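Side-chain contacts in dihydrolipoyl dehydrogenase (PDB 6UZI), which probably catalyses the NAD(+)-dependent reoxidation of protein-bound dihydrolipoyl groups to lipoyl groups, using one FAD per subunit: residues A[38-43]-A[129-134]; A[117-122]-A[141-146]; A[222-227]-A[402-407]; A[227-232]-A[420-425]. One frame throughout, in Å; residues are numbered along the deposited sequence.

Interaction 1: A[38-43]-A[129-134]; sequences VIIEKY and TQIKVT. With FAD (flavin-adenine dinucleotide), chain E.
Ile40 meets Val133 and Ile131 in a buried apolar contact between strands 37-41 and 130-134, which belong to different sheets. The ends of Ile40 and Val133 reach toward each other, tip to tip, with Ile40 CD1 3.8 Å from Val133 CG2. Ile131 is approached more at a slant, and its CG2 lies 4.1 Å from the same Ile40 CD1, so one methyl group serves both neighbours. Ile40 CG1 stands anti to the carbonyl carbon (chi1 -58°), which sends CD1 toward Ile131 and Val133 while the CG2 branch, 4.1 Å from FAD C2A, borders the adenine.

The polar contacts with FAD gather at the end of strand 37-41. Glu41 points away from 129-134 and receives both ribose hydroxyls of the adenosine half of FAD: O3B donates to OE1 (2.7 Å) and O2B to OE2, the latter bond being modelled very short and of uncertain length. An acidic residue closing the second strand and gripping the adenosine ribose is the hallmark of a dinucleotide-binding Rossmann fold, here the FAD domain. The carboxylate is further held by Tyr43 N, which donates to the anti lone pair of OE2, and by a hydrogen bond between OE1 and Ser19 OG.

Van der Waals packing on the cofactor comes from Lys42. With CG between the backbone N and the carbonyl carbon (chi1 52°), its aliphatic chain is laid over one face of the adenine, CG 3.5 Å from FAD N3A and CE 3.6 Å from FAD C5A.

Interaction 2: A[117-122]-A[141-146]; sequences TVLQGV and EVIEAK. With FAD (flavin-adenine dinucleotide), chain E.
Leu119 makes a small, partly buried apolar contact with Ile143, flanked by Glu141, where the outermost strand 117-120 of the parallel sheet faces strand 140-145 of the neighbouring mixed sheet. No hydrogen bond crosses between the segments. Leu119 CD1 carries the contact, lying 4.2 Å from Ile143 CG2. Its branch continues straight out from the backbone, CD1 being anti to CA (chi2 180°), and so bridges the gap between the sheets. Val38 of the adjoining strand 37-41 touches both Leu119 and Ile143 and extends the apolar patch.

This is the join, within the FAD domain, between the Rossmann-type sheet and the antiparallel meander of strands 122-125, 130-134 and 140-145, a layout familiar from disulfide oxidoreductases of this family. At the margin the extended chain of Glu141 swings its carboxylate up to the leucine, with OE1 a loose 4.5 Å from Leu119 CD1.

Where 117-122 leaves its sheet, it runs past the adenine of FAD. Gly121 O comes within 3.4 Å of FAD C2A, and Val122 follows with CA 3.6 Å from FAD N1A and its CG1 branch 3.8 Å from the amino nitrogen N6A.

Interaction 3: A[222-227]-A[402-407]; sequences DGTLSK and DGVIKI
Lys406 brings its ammonium group up to Asp222 and Thr224 together, and this polar knot is the tight part of the contact. NZ meets the syn lone pair of Asp222 OD2 in a salt bridge of 2.7 Å and donates a second hydrogen bond to Thr224 OG1 at 2.8 Å. The lysine chain is fully extended, with CG anti to the backbone N (chi1 168°), and so spans the distance from the strand to the start of the helix. Asp222 OD2 does double duty: it also accepts from Thr224 N (2.9 Å), a bond that comes in on the anti side, 34° out of the carboxylate plane. Asp222 is thus the N-cap of helix 223-236, a helix of the probable NAD-binding domain, while Lys406 sits on strand 404-410 in the antiparallel sheet of the dimerisation domain. The Glu372 carboxylate forms a second salt bridge with Lys406 NZ while its backbone N holds Asp222 OD1, so that one residue steadies both partners.

Toward the partly exposed side the packing slackens. There Thr224 and Val404 cross at about a right angle, and a single methyl pair remains, Thr224 CG2 and Val404 CG1 at 4.1 Å.

Interaction 4: A[227-232]-A[420-425]; sequences KELQKT and HMIGAR
Ile422 meets Glu228, Leu229 and Thr232 without any ring in the interface; the flat group that matters is the peptide joining Glu228 to Leu229. Ile422 CD1 sits over one face of that peptide, almost directly above Leu229 N at 3.6 Å. The imidazole of His420 is turned to other neighbours, Asp222 and Leu225, and its NE2 is hydrogen-bonded to Lys370 O.

Around the peptide, side chains close on the isoleucine. Its CG1 is anti to the backbone N (chi1 178°), so the longer branch projects straight from the strand into the helix surface. Leu229 crosses it at about a right angle, CB 4.1 Å from Ile422 CD1, while Thr232 approaches tip to tip through CG2, also 4.1 Å from Ile422 CD1. Helix 227-232 and strand 420-423 run nearly parallel, at 11°, with their axes 9.5 Å apart: a helix of the probable NAD-binding domain laid along the antiparallel sheet of the dimerisation domain. The shorter branch, Ile422 CG2, rests on the aliphatic base of Glu228, 3.8 Å from its CB. At Thr232 the polar and apolar branches divide the work, since OG1 is hydrogen-bonded to Asp402 and Gln236 and the methyl group is left to the isoleucine.

From the N terminus, strand 37-41 opens interaction 1, which closes at 129-134 after 85 residues, mostly helical. Interaction 2 opens within that loop at 117-122 and closes beyond it at 141-146, so the two cross; both tie the Rossmann-type sheet to the meander and both touch FAD. A separate pair follows on the opposite side of the chain's centre, with nearest atoms at least about 28 Å away. Interactions 3 and 4 open in succession on helix 223-236, sharing Lys227, and close at 402-407 and 420-425 on neighbouring strands. They too cross, and both tie the probable NAD-binding domain to the dimerisation domain.

Interaction 1: A[38-43]-A[129-134]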
# COMPACT_ATOMS: atom_id res chain seq x y z
N VAL A 38 16.69 -13.80 29.02
CA VAL A 38 17.45 -12.58 29.23
C VAL A 38 17.98 -12.11 27.88
O VAL A 38 18.30 -12.93 27.01
CB VAL A 38 18.60 -12.78 30.24
CG1 VAL A 38 19.55 -13.88 29.77
CG2 VAL A 38 19.35 -11.48 30.48
N ILE A 39 18.04 -10.80 27.69
CA ILE A 39 18.57 -10.21 26.47
C ILE A 39 19.65 -9.21 26.88
O ILE A 39 19.50 -8.48 27.87
CB ILE A 39 17.47 -9.54 25.62
CG1 ILE A 39 18.04 -9.07 24.29
CG2 ILE A 39 16.81 -8.38 26.37
CD1 ILE A 39 16.97 -8.62 23.29
N ILE A 40 20.75 -9.20 26.13
CA ILE A 40 21.92 -8.40 26.46
C ILE A 40 22.18 -7.45 25.30
O ILE A 40 22.17 -7.87 24.13
CB ILE A 40 23.15 -9.30 26.72
CG1 ILE A 40 22.84 -10.27 27.87
CG2 ILE A 40 24.37 -8.46 27.06
CD1 ILE A 40 23.74 -11.47 27.91
N GLU A 41 22.39 -6.17 25.61
CA GLU A 41 22.67 -5.14 24.62
C GLU A 41 23.77 -4.21 25.10
O GLU A 41 23.71 -3.68 26.21
CB GLU A 41 21.42 -4.31 24.30
CG GLU A 41 21.72 -3.13 23.38
CD GLU A 41 22.43 -3.55 22.10
OE1 GLU A 41 21.86 -4.32 21.30
OE2 GLU A 41 23.58 -3.10 21.91
N LYS A 42 24.78 -4.01 24.24
CA LYS A 42 25.90 -3.12 24.53
C LYS A 42 25.54 -1.65 24.33
O LYS A 42 26.13 -0.78 24.99
CB LYS A 42 27.09 -3.47 23.64
CG LYS A 42 26.73 -3.53 22.17
CD LYS A 42 27.92 -3.30 21.27
CE LYS A 42 28.92 -4.41 21.43
NZ LYS A 42 30.07 -4.24 20.50
N TYR A 43 24.60 -1.36 23.44
CA TYR A 43 24.16 0.00 23.18
C TYR A 43 23.39 0.56 24.37
O TYR A 43 22.89 -0.18 25.22
CB TYR A 43 23.29 0.05 21.92
CG TYR A 43 23.28 1.37 21.18
CD1 TYR A 43 22.13 2.16 21.15
CD2 TYR A 43 24.41 1.84 20.53
CE1 TYR A 43 22.10 3.37 20.49
CE2 TYR A 43 24.39 3.07 19.86
CZ TYR A 43 23.23 3.82 19.85
OH TYR A 43 23.19 5.04 19.19
N THR A 129 27.94 -22.19 28.17
CA THR A 129 26.83 -22.00 29.09
C THR A 129 26.97 -20.77 29.98
O THR A 129 25.97 -20.31 30.52
CB THR A 129 26.69 -23.30 29.91
OG1 THR A 129 25.70 -24.14 29.28
CG2 THR A 129 26.39 -23.09 31.40
N GLN A 130 28.16 -20.16 30.05
CA GLN A 130 28.39 -18.96 30.83
C GLN A 130 28.69 -17.79 29.90
O GLN A 130 29.40 -17.94 28.91
CB GLN A 130 29.55 -19.16 31.81
CG GLN A 130 29.14 -19.90 33.06
CD GLN A 130 30.16 -20.94 33.50
OE1 GLN A 130 30.74 -21.65 32.68
NE2 GLN A 130 30.36 -21.03 34.80
N ILE A 131 28.13 -16.63 30.24
CA ILE A 131 28.28 -15.41 29.45
C ILE A 131 28.66 -14.28 30.40
O ILE A 131 27.98 -14.04 31.40
CB ILE A 131 26.98 -15.06 28.70
CG1 ILE A 131 26.61 -16.17 27.71
CG2 ILE A 131 27.13 -13.74 27.96
CD1 ILE A 131 25.11 -16.22 27.36
N LYS A 132 29.76 -13.58 30.08
CA LYS A 132 30.18 -12.42 30.84
C LYS A 132 29.54 -11.17 30.26
O LYS A 132 29.54 -10.98 29.04
CB LYS A 132 31.71 -12.27 30.83
CG LYS A 132 32.22 -11.07 31.61
CD LYS A 132 33.58 -10.58 31.10
CE LYS A 132 34.75 -11.38 31.67
NZ LYS A 132 36.03 -11.04 30.99
N VAL A 133 28.99 -10.33 31.13
CA VAL A 133 28.33 -9.08 30.73
C VAL A 133 29.12 -7.93 31.33
O VAL A 133 29.07 -7.70 32.54
CB VAL A 133 26.86 -9.04 31.17
CG1 VAL A 133 26.19 -7.75 30.69
CG2 VAL A 133 26.10 -10.26 30.66
N THR A 134 29.84 -7.20 30.48
CA THR A 134 30.68 -6.10 30.92
C THR A 134 29.95 -4.77 30.72
O THR A 134 29.60 -4.42 29.59
CB THR A 134 32.01 -6.10 30.18
OG1 THR A 134 32.58 -7.41 30.22
CG2 THR A 134 32.97 -5.13 30.82
PA FAD E . 21.31 -5.76 14.46
O1A FAD E . 20.11 -4.94 14.19
O2A FAD E . 22.39 -5.41 13.43
O5B FAD E . 21.90 -5.36 15.89
C5B FAD E . 22.34 -6.42 16.75
C4B FAD E . 22.67 -5.81 18.09
O4B FAD E . 23.65 -6.63 18.76
C3B FAD E . 23.23 -4.38 18.07
O3B FAD E . 22.32 -3.52 18.74
C2B FAD E . 24.55 -4.49 18.87
O2B FAD E . 24.75 -3.37 19.73
C1B FAD E . 24.35 -5.79 19.65
N9A FAD E . 25.58 -6.48 20.02
C8A FAD E . 26.58 -6.90 19.17
N7A FAD E . 27.54 -7.55 19.77
C5A FAD E . 27.16 -7.56 21.11
C6A FAD E . 27.75 -8.10 22.26
N6A FAD E . 28.88 -8.81 22.25
N1A FAD E . 27.11 -7.92 23.44
C2A FAD E . 25.96 -7.25 23.45
N3A FAD E . 25.30 -6.70 22.42
C4A FAD E . 25.95 -6.89 21.27
N1 FAD E . 16.63 -3.75 6.68
C2 FAD E . 15.35 -3.89 6.25
O2 FAD E . 14.77 -4.97 6.31
N3 FAD E . 14.67 -2.79 5.75
C4 FAD E . 15.17 -1.50 5.64
O4 FAD E . 14.47 -0.60 5.20
C4X FAD E . 16.52 -1.36 6.11
N5 FAD E . 17.07 -0.18 6.07
C5X FAD E . 18.35 -0.05 6.57
C6 FAD E . 18.93 1.22 6.60
C7 FAD E . 20.19 1.42 7.15
C7M FAD E . 20.77 2.81 7.18
C8 FAD E . 20.90 0.33 7.69
C8M FAD E . 22.24 0.52 8.36
C9 FAD E . 20.33 -0.94 7.65
C9A FAD E . 19.07 -1.14 7.10
N10 FAD E . 18.45 -2.40 7.09
C10 FAD E . 17.18 -2.55 6.61
C1' FAD E . 19.14 -3.58 7.64
C2' FAD E . 18.70 -3.90 9.06
O2' FAD E . 19.18 -2.91 9.98
C3' FAD E . 19.16 -5.29 9.49
O3' FAD E . 18.93 -6.22 8.45
C4' FAD E . 18.47 -5.78 10.77
O4' FAD E . 18.62 -4.77 11.77
C5' FAD E . 18.98 -7.12 11.25
O5' FAD E . 19.26 -6.94 12.65
P FAD E . 19.74 -8.11 13.67
O1P FAD E . 18.76 -8.47 14.73
O2P FAD E . 20.28 -9.34 12.97
O3P FAD E . 20.98 -7.32 14.28

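Interaction 2: A[117-122]-A[141-146]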
# COMPACT_ATOMS: atom_id res chain seq x y z
N THR A 117 14.39 -10.11 31.28
CA THR A 117 15.43 -9.35 31.94
C THR A 117 16.29 -8.66 30.89
O THR A 117 16.74 -9.30 29.93
CB THR A 117 16.30 -10.25 32.82
OG1 THR A 117 15.46 -11.06 33.64
CG2 THR A 117 17.20 -9.41 33.69
N VAL A 118 16.51 -7.37 31.06
CA VAL A 118 17.31 -6.60 30.12
C VAL A 118 18.59 -6.19 30.83
O VAL A 118 18.55 -5.52 31.87
CB VAL A 118 16.54 -5.37 29.59
CG1 VAL A 118 17.43 -4.57 28.66
CG2 VAL A 118 15.29 -5.82 28.88
N LEU A 119 19.72 -6.59 30.26
CA LEU A 119 21.03 -6.26 30.79
C LEU A 119 21.74 -5.40 29.77
O LEU A 119 21.77 -5.73 28.58
CB LEU A 119 21.85 -7.52 31.08
CG LEU A 119 21.32 -8.48 32.15
CD1 LEU A 119 22.24 -9.67 32.31
CD2 LEU A 119 21.17 -7.75 33.46
N GLN A 120 22.31 -4.29 30.23
CA GLN A 120 23.11 -3.42 29.39
C GLN A 120 24.58 -3.80 29.53
O GLN A 120 25.10 -3.86 30.65
CB GLN A 120 22.92 -1.95 29.77
CG GLN A 120 23.97 -1.04 29.14
CD GLN A 120 23.61 0.43 29.21
OE1 GLN A 120 22.53 0.80 29.67
NE2 GLN A 120 24.53 1.28 28.75
N GLY A 121 25.22 -4.06 28.41
CA GLY A 121 26.63 -4.39 28.43
C GLY A 121 27.00 -5.27 27.26
O GLY A 121 26.17 -5.69 26.46
N VAL A 122 28.30 -5.53 27.16
CA VAL A 122 28.86 -6.40 26.14
C VAL A 122 28.81 -7.84 26.65
O VAL A 122 29.32 -8.14 27.73
CB VAL A 122 30.29 -5.99 25.77
CG1 VAL A 122 30.94 -7.05 24.89
CG2 VAL A 122 30.27 -4.66 25.05
N GLU A 141 29.73 -9.10 35.23
CA GLU A 141 28.93 -10.11 35.91
C GLU A 141 28.80 -11.30 34.98
O GLU A 141 28.75 -11.12 33.75
CB GLU A 141 27.55 -9.54 36.30
CG GLU A 141 26.52 -10.53 36.82
CD GLU A 141 25.08 -10.06 36.58
OE1 GLU A 141 24.87 -9.07 35.85
OE2 GLU A 141 24.14 -10.70 37.11
N VAL A 142 28.80 -12.50 35.53
CA VAL A 142 28.67 -13.73 34.74
C VAL A 142 27.30 -14.34 35.00
O VAL A 142 26.87 -14.43 36.15
CB VAL A 142 29.79 -14.73 35.05
CG1 VAL A 142 29.57 -16.04 34.29
CG2 VAL A 142 31.14 -14.14 34.68
N ILE A 143 26.60 -14.70 33.92
CA ILE A 143 25.29 -15.34 34.00
C ILE A 143 25.38 -16.73 33.39
O ILE A 143 26.29 -17.05 32.62
CB ILE A 143 24.18 -14.51 33.32
CG1 ILE A 143 24.41 -14.43 31.81
CG2 ILE A 143 24.10 -13.13 33.92
CD1 ILE A 143 23.14 -14.25 31.01
N GLU A 144 24.41 -17.56 33.75
CA GLU A 144 24.29 -18.92 33.24
C GLU A 144 23.04 -19.03 32.37
O GLU A 144 21.98 -18.52 32.73
CB GLU A 144 24.21 -19.93 34.39
CG GLU A 144 24.76 -21.32 34.08
CD GLU A 144 25.65 -21.86 35.19
OE1 GLU A 144 25.61 -21.32 36.31
OE2 GLU A 144 26.41 -22.83 34.93
N ALA A 145 23.18 -19.68 31.21
CA ALA A 145 22.06 -19.87 30.29
C ALA A 145 22.13 -21.24 29.65
O ALA A 145 23.17 -21.61 29.08
CB ALA A 145 22.03 -18.79 29.20
N LYS A 146 21.03 -22.00 29.73
CA LYS A 146 20.97 -23.32 29.11
C LYS A 146 21.15 -23.22 27.59
O LYS A 146 21.90 -24.00 27.00
CB LYS A 146 19.65 -24.01 29.45
PA FAD E . 21.31 -5.76 14.46
O1A FAD E . 20.11 -4.94 14.19
O2A FAD E . 22.39 -5.41 13.43
O5B FAD E . 21.90 -5.36 15.89
C5B FAD E . 22.34 -6.42 16.75
C4B FAD E . 22.67 -5.81 18.09
O4B FAD E . 23.65 -6.63 18.76
C3B FAD E . 23.23 -4.38 18.07
O3B FAD E . 22.32 -3.52 18.74
C2B FAD E . 24.55 -4.49 18.87
O2B FAD E . 24.75 -3.37 19.73
C1B FAD E . 24.35 -5.79 19.65
N9A FAD E . 25.58 -6.48 20.02
C8A FAD E . 26.58 -6.90 19.17
N7A FAD E . 27.54 -7.55 19.77
C5A FAD E . 27.16 -7.56 21.11
C6A FAD E . 27.75 -8.10 22.26
N6A FAD E . 28.88 -8.81 22.25
N1A FAD E . 27.11 -7.92 23.44
C2A FAD E . 25.96 -7.25 23.45
N3A FAD E . 25.30 -6.70 22.42
C4A FAD E . 25.95 -6.89 21.27
N1 FAD E . 16.63 -3.75 6.68
C2 FAD E . 15.35 -3.89 6.25
O2 FAD E . 14.77 -4.97 6.31
N3 FAD E . 14.67 -2.79 5.75
C4 FAD E . 15.17 -1.50 5.64
O4 FAD E . 14.47 -0.60 5.20
C4X FAD E . 16.52 -1.36 6.11
N5 FAD E . 17.07 -0.18 6.07
C5X FAD E . 18.35 -0.05 6.57
C6 FAD E . 18.93 1.22 6.60
C7 FAD E . 20.19 1.42 7.15
C7M FAD E . 20.77 2.81 7.18
C8 FAD E . 20.90 0.33 7.69
C8M FAD E . 22.24 0.52 8.36
C9 FAD E . 20.33 -0.94 7.65
C9A FAD E . 19.07 -1.14 7.10
N10 FAD E . 18.45 -2.40 7.09
C10 FAD E . 17.18 -2.55 6.61
C1' FAD E . 19.14 -3.58 7.64
C2' FAD E . 18.70 -3.90 9.06
O2' FAD E . 19.18 -2.91 9.98
C3' FAD E . 19.16 -5.29 9.49
O3' FAD E . 18.93 -6.22 8.45
C4' FAD E . 18.47 -5.78 10.77
O4' FAD E . 18.62 -4.77 11.77
C5' FAD E . 18.98 -7.12 11.25
O5' FAD E . 19.26 -6.94 12.65
P FAD E . 19.74 -8.11 13.67
O1P FAD E . 18.76 -8.47 14.73
O2P FAD E . 20.28 -9.34 12.97
O3P FAD E . 20.98 -7.32 14.28

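Interaction 3: A[222-227]-A[402-407]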
# COMPACT_ATOMS: atom_id res chain seq x y z
N ASP A 222 15.66 -8.39 -9.50
CA ASP A 222 15.35 -8.68 -10.89
C ASP A 222 15.91 -7.58 -11.79
O ASP A 222 15.85 -6.40 -11.45
CB ASP A 222 13.84 -8.79 -11.06
CG ASP A 222 13.46 -9.22 -12.45
OD1 ASP A 222 13.30 -10.44 -12.66
OD2 ASP A 222 13.34 -8.33 -13.32
N GLY A 223 16.45 -7.99 -12.95
CA GLY A 223 17.09 -7.04 -13.85
C GLY A 223 16.18 -5.93 -14.32
O GLY A 223 16.63 -4.80 -14.54
N THR A 224 14.89 -6.23 -14.51
CA THR A 224 13.95 -5.19 -14.89
C THR A 224 13.89 -4.11 -13.83
O THR A 224 13.84 -2.91 -14.14
CB THR A 224 12.56 -5.78 -15.12
OG1 THR A 224 12.61 -6.65 -16.26
CG2 THR A 224 11.53 -4.68 -15.34
N LEU A 225 13.88 -4.51 -12.56
CA LEU A 225 13.86 -3.54 -11.48
C LEU A 225 15.13 -2.71 -11.48
O LEU A 225 15.09 -1.49 -11.25
CB LEU A 225 13.66 -4.26 -10.15
CG LEU A 225 12.41 -5.13 -10.07
CD1 LEU A 225 12.24 -5.67 -8.66
CD2 LEU A 225 11.18 -4.36 -10.54
N SER A 226 16.28 -3.35 -11.72
CA SER A 226 17.54 -2.62 -11.82
C SER A 226 17.44 -1.55 -12.90
O SER A 226 17.81 -0.39 -12.68
CB SER A 226 18.67 -3.59 -12.13
OG SER A 226 19.00 -4.39 -11.02
N LYS A 227 16.92 -1.93 -14.06
CA LYS A 227 16.79 -1.00 -15.18
C LYS A 227 15.83 0.14 -14.84
O LYS A 227 16.15 1.31 -15.04
CB LYS A 227 16.32 -1.79 -16.42
CG LYS A 227 16.30 -1.03 -17.72
CD LYS A 227 16.19 -2.00 -18.89
CE LYS A 227 15.68 -1.30 -20.15
NZ LYS A 227 14.25 -0.93 -20.02
N ASP A 402 5.41 6.43 -12.13
CA ASP A 402 6.59 5.67 -12.55
C ASP A 402 6.47 4.21 -12.16
O ASP A 402 5.95 3.87 -11.09
CB ASP A 402 7.87 6.26 -11.96
CG ASP A 402 8.24 7.59 -12.58
OD1 ASP A 402 7.52 8.06 -13.49
OD2 ASP A 402 9.27 8.16 -12.16
N GLY A 403 6.95 3.34 -13.03
CA GLY A 403 7.22 1.97 -12.67
C GLY A 403 6.42 0.95 -13.46
O GLY A 403 5.67 1.27 -14.39
N VAL A 404 6.56 -0.30 -13.03
CA VAL A 404 5.98 -1.44 -13.72
C VAL A 404 5.86 -2.57 -12.71
O VAL A 404 6.61 -2.62 -11.72
CB VAL A 404 6.86 -1.83 -14.94
CG1 VAL A 404 8.20 -2.39 -14.48
CG2 VAL A 404 6.14 -2.83 -15.84
N ILE A 405 4.90 -3.46 -12.94
CA ILE A 405 4.75 -4.71 -12.20
C ILE A 405 5.07 -5.86 -13.14
O ILE A 405 4.57 -5.91 -14.27
CB ILE A 405 3.33 -4.86 -11.62
CG1 ILE A 405 2.98 -3.64 -10.77
CG2 ILE A 405 3.22 -6.15 -10.84
CD1 ILE A 405 3.67 -3.65 -9.43
N LYS A 406 5.91 -6.78 -12.67
CA LYS A 406 6.40 -7.87 -13.50
C LYS A 406 6.19 -9.19 -12.78
O LYS A 406 6.61 -9.35 -11.63
CB LYS A 406 7.88 -7.66 -13.84
CG LYS A 406 8.58 -8.87 -14.46
CD LYS A 406 10.09 -8.63 -14.53
CE LYS A 406 10.77 -9.62 -15.47
NZ LYS A 406 12.22 -9.37 -15.56
N ILE A 407 5.54 -10.13 -13.45
CA ILE A 407 5.23 -11.44 -12.88
C ILE A 407 5.87 -12.51 -13.76
O ILE A 407 5.76 -12.47 -14.99
CB ILE A 407 3.71 -11.66 -12.77
CG1 ILE A 407 3.12 -10.76 -11.69
CG2 ILE A 407 3.42 -13.13 -12.48
CD1 ILE A 407 1.60 -10.83 -11.61

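Interaction 4: A[227-232]-A[420-425]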
# COMPACT_ATOMS: atom_id res chain seq x y z
N LYS A 227 16.92 -1.93 -14.06
CA LYS A 227 16.79 -1.00 -15.18
C LYS A 227 15.83 0.14 -14.84
O LYS A 227 16.15 1.31 -15.04
CB LYS A 227 16.32 -1.79 -16.42
CG LYS A 227 16.30 -1.03 -17.72
CD LYS A 227 16.19 -2.00 -18.89
CE LYS A 227 15.68 -1.30 -20.15
NZ LYS A 227 14.25 -0.93 -20.02
N GLU A 228 14.64 -0.20 -14.33
CA GLU A 228 13.63 0.81 -14.05
C GLU A 228 14.03 1.74 -12.91
O GLU A 228 13.70 2.93 -12.94
CB GLU A 228 12.29 0.14 -13.75
CG GLU A 228 11.72 -0.54 -14.97
CD GLU A 228 11.20 0.46 -15.99
OE1 GLU A 228 10.72 1.54 -15.57
OE2 GLU A 228 11.29 0.19 -17.20
N LEU A 229 14.73 1.23 -11.90
CA LEU A 229 15.14 2.11 -10.80
C LEU A 229 16.16 3.13 -11.26
O LEU A 229 16.04 4.32 -10.96
CB LEU A 229 15.69 1.30 -9.63
CG LEU A 229 16.05 2.12 -8.38
CD1 LEU A 229 14.85 2.92 -7.87
CD2 LEU A 229 16.61 1.23 -7.27
N GLN A 230 17.16 2.70 -12.04
CA GLN A 230 18.13 3.66 -12.54
C GLN A 230 17.46 4.67 -13.46
O GLN A 230 17.79 5.86 -13.44
CB GLN A 230 19.28 2.95 -13.26
CG GLN A 230 20.44 3.88 -13.59
CD GLN A 230 21.51 3.23 -14.44
OE1 GLN A 230 21.56 2.00 -14.57
NE2 GLN A 230 22.38 4.04 -15.02
N LYS A 231 16.48 4.22 -14.26
CA LYS A 231 15.76 5.11 -15.16
C LYS A 231 15.01 6.21 -14.40
O LYS A 231 15.05 7.38 -14.79
CB LYS A 231 14.79 4.30 -16.02
CG LYS A 231 13.98 5.10 -17.01
CD LYS A 231 13.04 4.17 -17.78
CE LYS A 231 11.76 4.90 -18.16
NZ LYS A 231 10.79 4.06 -18.93
N THR A 232 14.35 5.85 -13.29
CA THR A 232 13.56 6.84 -12.57
C THR A 232 14.44 7.72 -11.70
O THR A 232 14.19 8.92 -11.56
CB THR A 232 12.45 6.16 -11.74
OG1 THR A 232 11.68 7.14 -11.03
CG2 THR A 232 13.02 5.17 -10.73
N HIS A 420 7.90 -8.90 -9.23
CA HIS A 420 8.89 -7.83 -9.11
C HIS A 420 8.24 -6.49 -9.44
O HIS A 420 7.75 -6.29 -10.55
CB HIS A 420 10.09 -8.12 -10.02
CG HIS A 420 10.71 -9.46 -9.77
ND1 HIS A 420 11.58 -9.70 -8.73
CD2 HIS A 420 10.56 -10.64 -10.42
CE1 HIS A 420 11.95 -10.97 -8.76
NE2 HIS A 420 11.34 -11.56 -9.77
N MET A 421 8.28 -5.57 -8.48
CA MET A 421 7.51 -4.34 -8.54
C MET A 421 8.41 -3.13 -8.41
O MET A 421 9.37 -3.13 -7.63
CB MET A 421 6.46 -4.27 -7.42
CG MET A 421 5.69 -5.54 -7.16
SD MET A 421 4.50 -5.23 -5.84
CE MET A 421 3.59 -6.78 -5.85
N ILE A 422 8.09 -2.09 -9.17
CA ILE A 422 8.58 -0.75 -8.90
C ILE A 422 7.43 0.20 -9.18
O ILE A 422 6.85 0.17 -10.27
CB ILE A 422 9.84 -0.39 -9.73
CG1 ILE A 422 10.28 1.04 -9.44
CG2 ILE A 422 9.60 -0.60 -11.23
CD1 ILE A 422 11.62 1.35 -10.00
N GLY A 423 7.05 0.99 -8.19
CA GLY A 423 5.89 1.84 -8.32
C GLY A 423 5.46 2.35 -6.97
O GLY A 423 6.06 2.02 -5.94
N ALA A 424 4.41 3.17 -6.99
CA ALA A 424 3.88 3.73 -5.75
C ALA A 424 3.41 2.61 -4.82
O ALA A 424 2.76 1.66 -5.26
CB ALA A 424 2.73 4.69 -6.04
N ARG A 425 3.76 2.74 -3.54
CA ARG A 425 3.33 1.83 -2.48
C ARG A 425 3.77 0.39 -2.70
O ARG A 425 3.16 -0.54 -2.16
CB ARG A 425 1.81 1.88 -2.29
CG ARG A 425 1.25 3.25 -2.02
CD ARG A 425 -0.25 3.19 -1.78
NE ARG A 425 -0.77 4.48 -1.36
CZ ARG A 425 -1.97 4.66 -0.83
NH1 ARG A 425 -2.77 3.61 -0.63
NH2 ARG A 425 -2.36 5.88 -0.46